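Local coordinates for transcriptional repressor pagR (Bacillus anthracis, PDB 2ZKZ), which represses transcription of the pagA and atxA genes as a dimeric DNA-binding repressor of the ArsR family, at residues Leu70-Gln75 with Ile79-Asn84. Residues are numbered along the deposited sequence; the frame is centred on the assembly and turned at random.
Sequences LKRNRQ and IYYSIN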
ATOM      1  N   LEU A  70      -1.471  -4.569  12.130  1.00 27.50           N
ATOM      2  CA  LEU A  70      -0.973  -5.564  13.072  1.00 27.47           C
ATOM      3  C   LEU A  70      -1.952  -5.900  14.192  1.00 27.50           C
ATOM      4  O   LEU A  70      -2.830  -5.103  14.542  1.00 25.13           O
ATOM      5  CB  LEU A  70       0.334  -5.061  13.697  1.00 28.53           C
ATOM      6  CG  LEU A  70       1.686  -5.427  13.074  1.00 30.86           C
ATOM      7  CD1 LEU A  70       1.563  -5.692  11.602  1.00 28.63           C
ATOM      8  CD2 LEU A  70       2.675  -4.310  13.361  1.00 29.24           C
ATOM      9  N   LYS A  71      -1.780  -7.090  14.755  1.00 24.89           N
ATOM     10  CA  LYS A  71      -2.614  -7.545  15.853  1.00 27.13           C
ATOM     11  C   LYS A  71      -1.783  -7.554  17.137  1.00 26.66           C
ATOM     12  O   LYS A  71      -0.660  -8.061  17.153  1.00 25.70           O
ATOM     13  CB  LYS A  71      -3.128  -8.960  15.571  1.00 30.17           C
ATOM     14  CG  LYS A  71      -4.153  -9.452  16.582  1.00 32.84           C
ATOM     15  CD  LYS A  71      -4.642 -10.844  16.238  1.00 38.89           C
ATOM     16  CE  LYS A  71      -5.974 -11.138  16.915  1.00 38.68           C
ATOM     17  NZ  LYS A  71      -5.959 -10.732  18.347  1.00 41.49           N
ATOM     18  N   ARG A  72      -2.321  -6.977  18.203  1.00 26.57           N
ATOM     19  CA  ARG A  72      -1.621  -6.981  19.475  1.00 28.46           C
ATOM     20  C   ARG A  72      -2.145  -8.180  20.266  1.00 28.67           C
ATOM     21  O   ARG A  72      -3.355  -8.394  20.354  1.00 29.15           O
ATOM     22  CB  ARG A  72      -1.869  -5.684  20.251  1.00 28.11           C
ATOM     23  CG  ARG A  72      -1.131  -5.636  21.580  1.00 31.06           C
ATOM     24  CD  ARG A  72      -1.292  -4.291  22.274  1.00 30.81           C
ATOM     25  NE  ARG A  72      -2.693  -3.977  22.531  1.00 33.97           N
ATOM     26  CZ  ARG A  72      -3.118  -2.818  23.026  1.00 34.15           C
ATOM     27  NH1 ARG A  72      -2.247  -1.864  23.321  1.00 34.82           N
ATOM     28  NH2 ARG A  72      -4.411  -2.609  23.214  1.00 34.44           N
ATOM     29  N   ASN A  73      -1.225  -8.959  20.826  1.00 29.09           N
ATOM     30  CA  ASN A  73      -1.572 -10.152  21.594  1.00 28.35           C
ATOM     31  C   ASN A  73      -0.952 -10.108  22.983  1.00 29.75           C
ATOM     32  O   ASN A  73       0.125  -9.544  23.187  1.00 28.04           O
ATOM     33  CB  ASN A  73      -1.047 -11.411  20.898  1.00 28.19           C
ATOM     34  CG  ASN A  73      -1.530 -11.544  19.474  1.00 27.49           C
ATOM     35  OD1 ASN A  73      -2.595 -12.100  19.218  1.00 28.77           O
ATOM     36  ND2 ASN A  73      -0.742 -11.027  18.530  1.00 29.62           N
ATOM     37  N   ARG A  74      -1.634 -10.744  23.927  1.00 29.83           N
ATOM     38  CA  ARG A  74      -1.179 -10.818  25.298  1.00 31.83           C
ATOM     39  C   ARG A  74      -1.070 -12.286  25.724  1.00 32.23           C
ATOM     40  O   ARG A  74      -1.942 -13.094  25.423  1.00 31.54           O
ATOM     41  CB  ARG A  74      -2.172 -10.086  26.200  1.00 34.45           C
ATOM     42  CG  ARG A  74      -2.083 -10.447  27.675  1.00 38.89           C
ATOM     43  CD  ARG A  74      -0.892  -9.825  28.350  1.00 41.04           C
ATOM     44  NE  ARG A  74      -1.016  -8.377  28.511  1.00 42.55           N
ATOM     45  CZ  ARG A  74      -0.102  -7.627  29.119  1.00 44.78           C
ATOM     46  NH1 ARG A  74       0.987  -8.197  29.619  1.00 44.97           N
ATOM     47  NH2 ARG A  74      -0.262  -6.312  29.221  1.00 43.51           N
ATOM     48  N   GLN A  75       0.023 -12.624  26.398  1.00 32.61           N
ATOM     49  CA  GLN A  75       0.237 -13.973  26.911  1.00 34.50           C
ATOM     50  C   GLN A  75       0.986 -13.800  28.223  1.00 33.33           C
ATOM     51  O   GLN A  75       2.203 -13.616  28.240  1.00 33.29           O
ATOM     52  CB  GLN A  75       1.056 -14.818  25.932  1.00 36.48           C
ATOM     53  CG  GLN A  75       1.384 -16.204  26.456  1.00 40.31           C
ATOM     54  CD  GLN A  75       1.910 -17.131  25.379  1.00 42.58           C
ATOM     55  OE1 GLN A  75       1.148 -17.647  24.564  1.00 45.61           O
ATOM     56  NE2 GLN A  75       3.221 -17.337  25.365  1.00 43.01           N
ATOM     57  N   ILE A  79       3.397  -8.976  25.804  1.00 30.61           N
ATOM     58  CA  ILE A  79       2.556  -8.375  24.777  1.00 30.62           C
ATOM     59  C   ILE A  79       3.381  -8.569  23.508  1.00 29.63           C
ATOM     60  O   ILE A  79       4.527  -8.117  23.446  1.00 30.84           O
ATOM     61  CB  ILE A  79       2.360  -6.857  24.981  1.00 32.77           C
ATOM     62  CG1 ILE A  79       1.451  -6.589  26.185  1.00 35.68           C
ATOM     63  CG2 ILE A  79       1.774  -6.246  23.705  1.00 34.17           C
ATOM     64  CD1 ILE A  79       0.020  -7.062  25.993  1.00 38.79           C
ATOM     65  N   TYR A  80       2.831  -9.262  22.517  1.00 27.38           N
ATOM     66  CA  TYR A  80       3.561  -9.465  21.272  1.00 27.57           C
ATOM     67  C   TYR A  80       2.661  -9.181  20.075  1.00 26.83           C
ATOM     68  O   TYR A  80       1.438  -9.253  20.166  1.00 25.43           O
ATOM     69  CB  TYR A  80       4.121 -10.893  21.165  1.00 25.13           C
ATOM     70  CG  TYR A  80       3.081 -11.988  21.107  1.00 29.32           C
ATOM     71  CD1 TYR A  80       2.544 -12.527  22.275  1.00 28.43           C
ATOM     72  CD2 TYR A  80       2.629 -12.484  19.881  1.00 27.90           C
ATOM     73  CE1 TYR A  80       1.583 -13.532  22.228  1.00 30.41           C
ATOM     74  CE2 TYR A  80       1.667 -13.488  19.823  1.00 30.57           C
ATOM     75  CZ  TYR A  80       1.152 -14.006  21.000  1.00 31.44           C
ATOM     76  OH  TYR A  80       0.205 -14.995  20.951  1.00 33.49           O
ATOM     77  N   TYR A  81       3.288  -8.871  18.951  1.00 26.44           N
ATOM     78  CA  TYR A  81       2.558  -8.555  17.739  1.00 25.76           C
ATOM     79  C   TYR A  81       2.605  -9.657  16.706  1.00 25.61           C
ATOM     80  O   TYR A  81       3.531 -10.463  16.671  1.00 23.73           O
ATOM     81  CB  TYR A  81       3.099  -7.251  17.150  1.00 26.53           C
ATOM     82  CG  TYR A  81       2.777  -6.066  18.021  1.00 25.86           C
ATOM     83  CD1 TYR A  81       1.580  -5.369  17.858  1.00 26.10           C
ATOM     84  CD2 TYR A  81       3.632  -5.684  19.057  1.00 24.59           C
ATOM     85  CE1 TYR A  81       1.234  -4.327  18.706  1.00 28.24           C
ATOM     86  CE2 TYR A  81       3.298  -4.636  19.914  1.00 27.44           C
ATOM     87  CZ  TYR A  81       2.091  -3.965  19.730  1.00 30.30           C
ATOM     88  OH  TYR A  81       1.727  -2.950  20.576  1.00 34.22           O
ATOM     89  N   SER A  82       1.581  -9.684  15.864  1.00 25.70           N
ATOM     90  CA  SER A  82       1.483 -10.673  14.813  1.00 26.50           C
ATOM     91  C   SER A  82       0.679 -10.102  13.654  1.00 26.35           C
ATOM     92  O   SER A  82       0.093  -9.023  13.761  1.00 24.21           O
ATOM     93  CB  SER A  82       0.789 -11.929  15.343  1.00 27.71           C
ATOM     94  OG  SER A  82      -0.538 -11.635  15.743  1.00 24.52           O
ATOM     95  N   ILE A  83       0.670 -10.822  12.540  1.00 27.09           N
ATOM     96  CA  ILE A  83      -0.101 -10.403  11.376  1.00 29.75           C
ATOM     97  C   ILE A  83      -1.278 -11.368  11.279  1.00 31.27           C
ATOM     98  O   ILE A  83      -1.079 -12.580  11.175  1.00 30.39           O
ATOM     99  CB  ILE A  83       0.707 -10.516  10.066  1.00 29.33           C
ATOM    100  CG1 ILE A  83       1.964  -9.650  10.129  1.00 27.88           C
ATOM    101  CG2 ILE A  83      -0.163 -10.087   8.889  1.00 27.75           C
ATOM    102  CD1 ILE A  83       2.935  -9.930   8.968  1.00 25.19           C
ATOM    103  N   ASN A  84      -2.498 -10.844  11.333  1.00 33.10           N
ATOM    104  CA  ASN A  84      -3.672 -11.701  11.224  1.00 36.08           C
ATOM    105  C   ASN A  84      -4.555 -11.307  10.030  1.00 35.67           C
ATOM    106  O   ASN A  84      -5.544 -11.978   9.732  1.00 36.09           O
ATOM    107  CB  ASN A  84      -4.473 -11.665  12.527  1.00 38.96           C
ATOM    108  CG  ASN A  84      -5.504 -10.563  12.551  1.00 43.50           C
ATOM    109  OD1 ASN A  84      -5.228  -9.425  12.169  1.00 44.74           O
ATOM    110  ND2 ASN A  84      -6.706 -10.894  13.013  1.00 43.92           N
TER
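Lys71 and Ser82 exchange two backbone hydrogen bonds, Lys71 N to Ser82 O at 2.9 Å and Ser82 N to Lys71 O at 3.1 Å, and two residues along Asn73 and Tyr80 repeat the exchange, Asn73 N to Tyr80 O and Tyr80 N to Asn73 O, both 2.8 Å. From the amide of Asn73, ND2 sends one N-H diagonally to Ser82 OG at 2.9 Å and the other to Tyr80 O, its own cross-strand partner, at 3.3 Å, meeting that carbonyl from above its plane. The two ND2 bonds together fix the rotation of the amide, and Tyr80 O accepts from both the backbone N and ND2 of Asn73. This is the antiparallel beta hairpin, or wing, of a winged helix-turn-helix domain; in ArsR-family repressors such wings commonly flank the DNA. Strand 42-43 adds to it through backbone bonds between Leu42 and Tyr81. With CG between its backbone N and carbonyl carbon (chi1 64°), the Tyr80 ring leans across to the neighbouring strand and takes Asn73 CB over one face, a CH-pi contact 3.5 Å from the ring centroid, with the amide 18° from the ring plane. Gln75 CB meets that ring at its edge. On the other face of the hairpin, the Arg74 chain bends twice so that Ile79 CG1 lies over the centre of one face of the guanidinium, while Arg74 NH1 hydrogen-bonds to Gly76 O. Arg72 runs alongside Tyr81, its CD 3.7 Å from Tyr81 OH. Leu70 and Tyr81 both pack against Leu36 of helix 27-39 and Leu62 of helix 55-65.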